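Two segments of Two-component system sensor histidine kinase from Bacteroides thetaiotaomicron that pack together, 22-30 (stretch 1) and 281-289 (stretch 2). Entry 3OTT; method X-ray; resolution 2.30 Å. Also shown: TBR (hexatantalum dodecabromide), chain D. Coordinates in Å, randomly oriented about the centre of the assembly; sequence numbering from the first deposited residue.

Stretch 1 (22-30) SVVSCFLQD
Stretch 2, residues 281-289: IWNIFADQE

Residues 24-29 and 281-286 form two strands of one chain that run in nearly the same direction, 11° apart, with their axes approaching to 5.4 Å. The register pairs Ser-25 with Trp-282 (CA to CA 5.4 Å) and Cys-26 with Asn-283 (CA to CA 5.5 Å). It then slips by one residue, so that Phe-27 lies nearest Phe-285 (CA to CA 6.4 Å) and Gln-29 nearest Asp-287 (CA to CA 7.0 Å). The separation therefore widens toward the C-terminal ends. No backbone-to-backbone hydrogen bond joins the strands; side chains make most of the contacts, and 501 Å² is buried between the stretches, both sides summed.

Most of the backbone is extended, but Ser-25 (phi/psi -113/-13) and Trp-282 (-71/-33) depart from strand values at the level where they pair. Trp-282 directs CB toward stretch 1, with chi1 m (-61°) and chi2 108°. Its CB lies 3.5 Å from Val-24 O, and the indole extends back to Val-23, whose t rotamer places CG1 3.6 Å from Trp-282 CD1 in an apolar contact. Asn-283, t with chi2 -100°, also points toward stretch 1: its CB is 3.3 Å from Ser-25 O, while its OD1 sits 3.7 Å from CD1 of Phe-27, at the edge of that ring and near its plane.

The two phenylalanines, both directed toward the opposing stretch, form the apolar centre of the contact. Phe-27 is m (-60°, chi2 88°) and Phe-285 is t (170°, chi2 70°). The Phe-285 torsions set its CD2 3.6 Å from Phe-27 CB, an atom fixed by the backbone, and the rings do not stack. Instead, Phe-27 O lies over one face of the Phe-285 ring, and Gln-29 CB meets its edge, 3.8 Å from Phe-285 CZ. Leu-28, between Phe-27 and Gln-29, points CB away, as do Ile-284 and Ala-286 beside Phe-285.

Gln-29 closes the contact. With chi1 and chi2 both t (-171° and 175°) and chi3 30°, its extended side chain carries OE1 across to the turn beyond the second strand. There Gln-29 OE1 accepts the sole direct hydrogen bond between the stretches, from Gln-288 N at 3.0 Å and a nearly linear 168°. Gln-29 NE2 donates to water 1 (3.1 Å), which in turn donates to Glu-289 OE1 (3.1 Å). Asp-287, p at 63°, sets OD1 within 2.9 Å of Glu-289 N, from which it accepts a hydrogen bond (132°) inside the stretch, bracing this turn. Beyond it, BR1 of the hexatantalum dodecabromide cluster approaches Gln-288 O to 3.6 Å.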

# COMPACT_ATOMS: atom_id res chain seq x y z
N SER B 22 2.15 -22.96 -33.88
CA SER B 22 0.80 -23.34 -33.49
C SER B 22 0.75 -23.72 -32.04
O SER B 22 -0.34 -23.69 -31.47
CB SER B 22 0.24 -24.44 -34.39
OG SER B 22 1.11 -25.55 -34.43
N VAL B 23 1.92 -24.00 -31.43
CA VAL B 23 2.05 -24.31 -30.00
C VAL B 23 2.40 -23.10 -29.12
O VAL B 23 3.47 -22.49 -29.27
CB VAL B 23 3.08 -25.48 -29.72
CG1 VAL B 23 3.07 -25.86 -28.28
CG2 VAL B 23 2.75 -26.73 -30.54
N VAL B 24 1.54 -22.78 -28.14
CA VAL B 24 1.81 -21.65 -27.25
C VAL B 24 2.22 -22.16 -25.89
O VAL B 24 1.50 -22.94 -25.27
CB VAL B 24 0.59 -20.73 -27.17
CG1 VAL B 24 0.69 -19.73 -26.02
CG2 VAL B 24 0.40 -20.04 -28.47
N SER B 25 3.34 -21.70 -25.36
CA SER B 25 3.77 -22.30 -24.12
C SER B 25 3.72 -21.36 -22.91
O SER B 25 3.94 -21.83 -21.81
CB SER B 25 5.20 -22.77 -24.30
OG SER B 25 5.94 -21.59 -24.61
N CYS B 26 3.56 -20.04 -23.14
CA CYS B 26 3.49 -19.05 -22.08
C CYS B 26 3.00 -17.69 -22.59
O CYS B 26 3.02 -17.43 -23.80
CB CYS B 26 4.84 -18.84 -21.43
SG CYS B 26 6.13 -18.44 -22.58
N PHE B 27 2.63 -16.84 -21.63
CA PHE B 27 2.10 -15.49 -21.89
C PHE B 27 2.76 -14.60 -20.89
O PHE B 27 2.98 -15.02 -19.75
CB PHE B 27 0.59 -15.35 -21.65
CG PHE B 27 -0.25 -16.24 -22.49
CD1 PHE B 27 -0.56 -17.53 -22.07
CD2 PHE B 27 -0.74 -15.81 -23.71
CE1 PHE B 27 -1.36 -18.36 -22.83
CE2 PHE B 27 -1.50 -16.66 -24.49
CZ PHE B 27 -1.84 -17.91 -24.06
N LEU B 28 3.03 -13.35 -21.29
CA LEU B 28 3.47 -12.29 -20.38
C LEU B 28 2.67 -11.09 -20.72
O LEU B 28 2.20 -10.95 -21.83
CB LEU B 28 4.95 -11.99 -20.60
CG LEU B 28 5.83 -13.19 -20.29
CD1 LEU B 28 7.24 -13.00 -20.85
CD2 LEU B 28 5.82 -13.42 -18.76
N GLN B 29 2.51 -10.19 -19.77
CA GLN B 29 1.83 -8.94 -20.02
C GLN B 29 2.71 -7.84 -19.45
O GLN B 29 3.00 -7.85 -18.24
CB GLN B 29 0.50 -8.93 -19.30
CG GLN B 29 -0.33 -7.75 -19.72
CD GLN B 29 -1.74 -7.77 -19.12
OE1 GLN B 29 -1.96 -8.28 -18.02
NE2 GLN B 29 -2.69 -7.17 -19.84
N ASP B 30 3.17 -6.91 -20.31
CA ASP B 30 4.04 -5.82 -19.84
C ASP B 30 3.25 -4.81 -19.02
O ASP B 30 2.01 -4.90 -18.94
CB ASP B 30 4.85 -5.16 -20.99
CG ASP B 30 3.94 -4.62 -22.17
OD1 ASP B 30 3.02 -3.81 -21.94
OD2 ASP B 30 4.24 -4.92 -23.35
N ILE B 281 -3.43 -28.33 -22.88
CA ILE B 281 -3.23 -26.96 -22.37
C ILE B 281 -1.88 -26.75 -21.66
O ILE B 281 -1.75 -27.09 -20.47
CB ILE B 281 -4.40 -26.55 -21.44
CG1 ILE B 281 -5.73 -26.55 -22.22
CG2 ILE B 281 -4.21 -25.14 -20.88
CD1 ILE B 281 -6.96 -26.71 -21.33
N TRP B 282 -0.92 -26.18 -22.37
CA TRP B 282 0.46 -25.92 -21.89
C TRP B 282 0.59 -24.84 -20.85
O TRP B 282 1.45 -24.95 -20.02
CB TRP B 282 1.45 -25.58 -23.03
CG TRP B 282 1.60 -26.69 -24.03
CD1 TRP B 282 1.11 -26.71 -25.33
CD2 TRP B 282 2.17 -27.98 -23.81
NE1 TRP B 282 1.41 -27.90 -25.92
CE2 TRP B 282 2.05 -28.70 -25.01
CE3 TRP B 282 2.81 -28.59 -22.71
CZ2 TRP B 282 2.55 -30.00 -25.17
CZ3 TRP B 282 3.30 -29.92 -22.86
CH2 TRP B 282 3.17 -30.59 -24.09
N ASN B 283 -0.26 -23.80 -20.91
CA ASN B 283 -0.16 -22.65 -20.00
C ASN B 283 -1.49 -21.93 -19.88
O ASN B 283 -2.25 -21.84 -20.86
CB ASN B 283 0.96 -21.66 -20.45
CG ASN B 283 1.38 -20.69 -19.34
OD1 ASN B 283 0.93 -19.50 -19.31
ND2 ASN B 283 2.20 -21.17 -18.39
N ILE B 284 -1.77 -21.43 -18.68
CA ILE B 284 -2.96 -20.66 -18.43
C ILE B 284 -2.47 -19.42 -17.76
O ILE B 284 -1.69 -19.45 -16.78
CB ILE B 284 -3.97 -21.41 -17.45
CG1 ILE B 284 -4.36 -22.81 -17.96
CG2 ILE B 284 -5.24 -20.59 -17.19
CD1 ILE B 284 -5.25 -23.62 -16.92
N PHE B 285 -2.96 -18.29 -18.25
CA PHE B 285 -2.53 -17.05 -17.69
C PHE B 285 -3.72 -16.18 -17.48
O PHE B 285 -4.52 -15.98 -18.41
CB PHE B 285 -1.59 -16.40 -18.70
CG PHE B 285 -1.24 -15.00 -18.39
CD1 PHE B 285 -0.40 -14.72 -17.30
CD2 PHE B 285 -1.69 -13.95 -19.21
CE1 PHE B 285 -0.02 -13.40 -17.01
CE2 PHE B 285 -1.29 -12.62 -18.96
CZ PHE B 285 -0.46 -12.34 -17.84
N ALA B 286 -3.81 -15.61 -16.29
CA ALA B 286 -4.86 -14.65 -15.96
C ALA B 286 -4.30 -13.24 -16.09
O ALA B 286 -3.31 -12.95 -15.43
CB ALA B 286 -5.43 -14.92 -14.47
N ASP B 287 -4.88 -12.38 -16.93
CA ASP B 287 -4.25 -11.10 -17.19
C ASP B 287 -4.74 -10.12 -16.16
O ASP B 287 -5.59 -10.47 -15.36
CB ASP B 287 -4.48 -10.58 -18.64
CG ASP B 287 -5.96 -10.29 -18.96
OD1 ASP B 287 -6.79 -10.19 -18.02
OD2 ASP B 287 -6.30 -10.14 -20.19
N GLN B 288 -4.24 -8.89 -16.21
CA GLN B 288 -4.62 -7.82 -15.27
C GLN B 288 -6.12 -7.51 -15.23
O GLN B 288 -6.61 -6.90 -14.29
CB GLN B 288 -3.82 -6.54 -15.57
CG GLN B 288 -2.36 -6.62 -15.07
CD GLN B 288 -2.28 -6.79 -13.52
OE1 GLN B 288 -3.16 -6.32 -12.78
NE2 GLN B 288 -1.23 -7.46 -13.06
N GLU B 289 -6.85 -7.90 -16.27
CA GLU B 289 -8.29 -7.67 -16.32
C GLU B 289 -9.04 -8.95 -16.00
O GLU B 289 -10.26 -9.00 -16.22
CB GLU B 289 -8.70 -7.21 -17.69
CG GLU B 289 -8.49 -5.76 -17.94
CD GLU B 289 -8.74 -5.36 -19.43
OE1 GLU B 289 -8.56 -6.19 -20.37
OE2 GLU B 289 -9.10 -4.18 -19.65
TA1 TBR D . -5.06 -1.58 -14.74
TA2 TBR D . -5.05 -1.96 -17.46
TA3 TBR D . -6.18 0.43 -16.37
TA4 TBR D . -3.76 0.49 -17.83
TA5 TBR D . -3.77 0.85 -15.06
TA6 TBR D . -2.73 -1.51 -16.12
BR1 TBR D . -6.24 -3.65 -15.79
BR2 TBR D . -7.43 -0.61 -14.26
BR3 TBR D . -4.41 -0.13 -12.72
BR4 TBR D . -2.99 -2.91 -13.94
BR5 TBR D . -7.46 -1.17 -18.01
BR6 TBR D . -5.79 2.52 -14.88
BR7 TBR D . -2.63 2.54 -16.67
BR8 TBR D . -1.35 -0.43 -18.06
BR9 TBR D . -4.43 -1.05 -19.83
BRA TBR D . -5.79 2.06 -18.38
BRB TBR D . -1.34 0.05 -14.57
BRC TBR D . -3.10 -3.62 -17.60
O HOH W 1 -5.74 -7.19 -19.75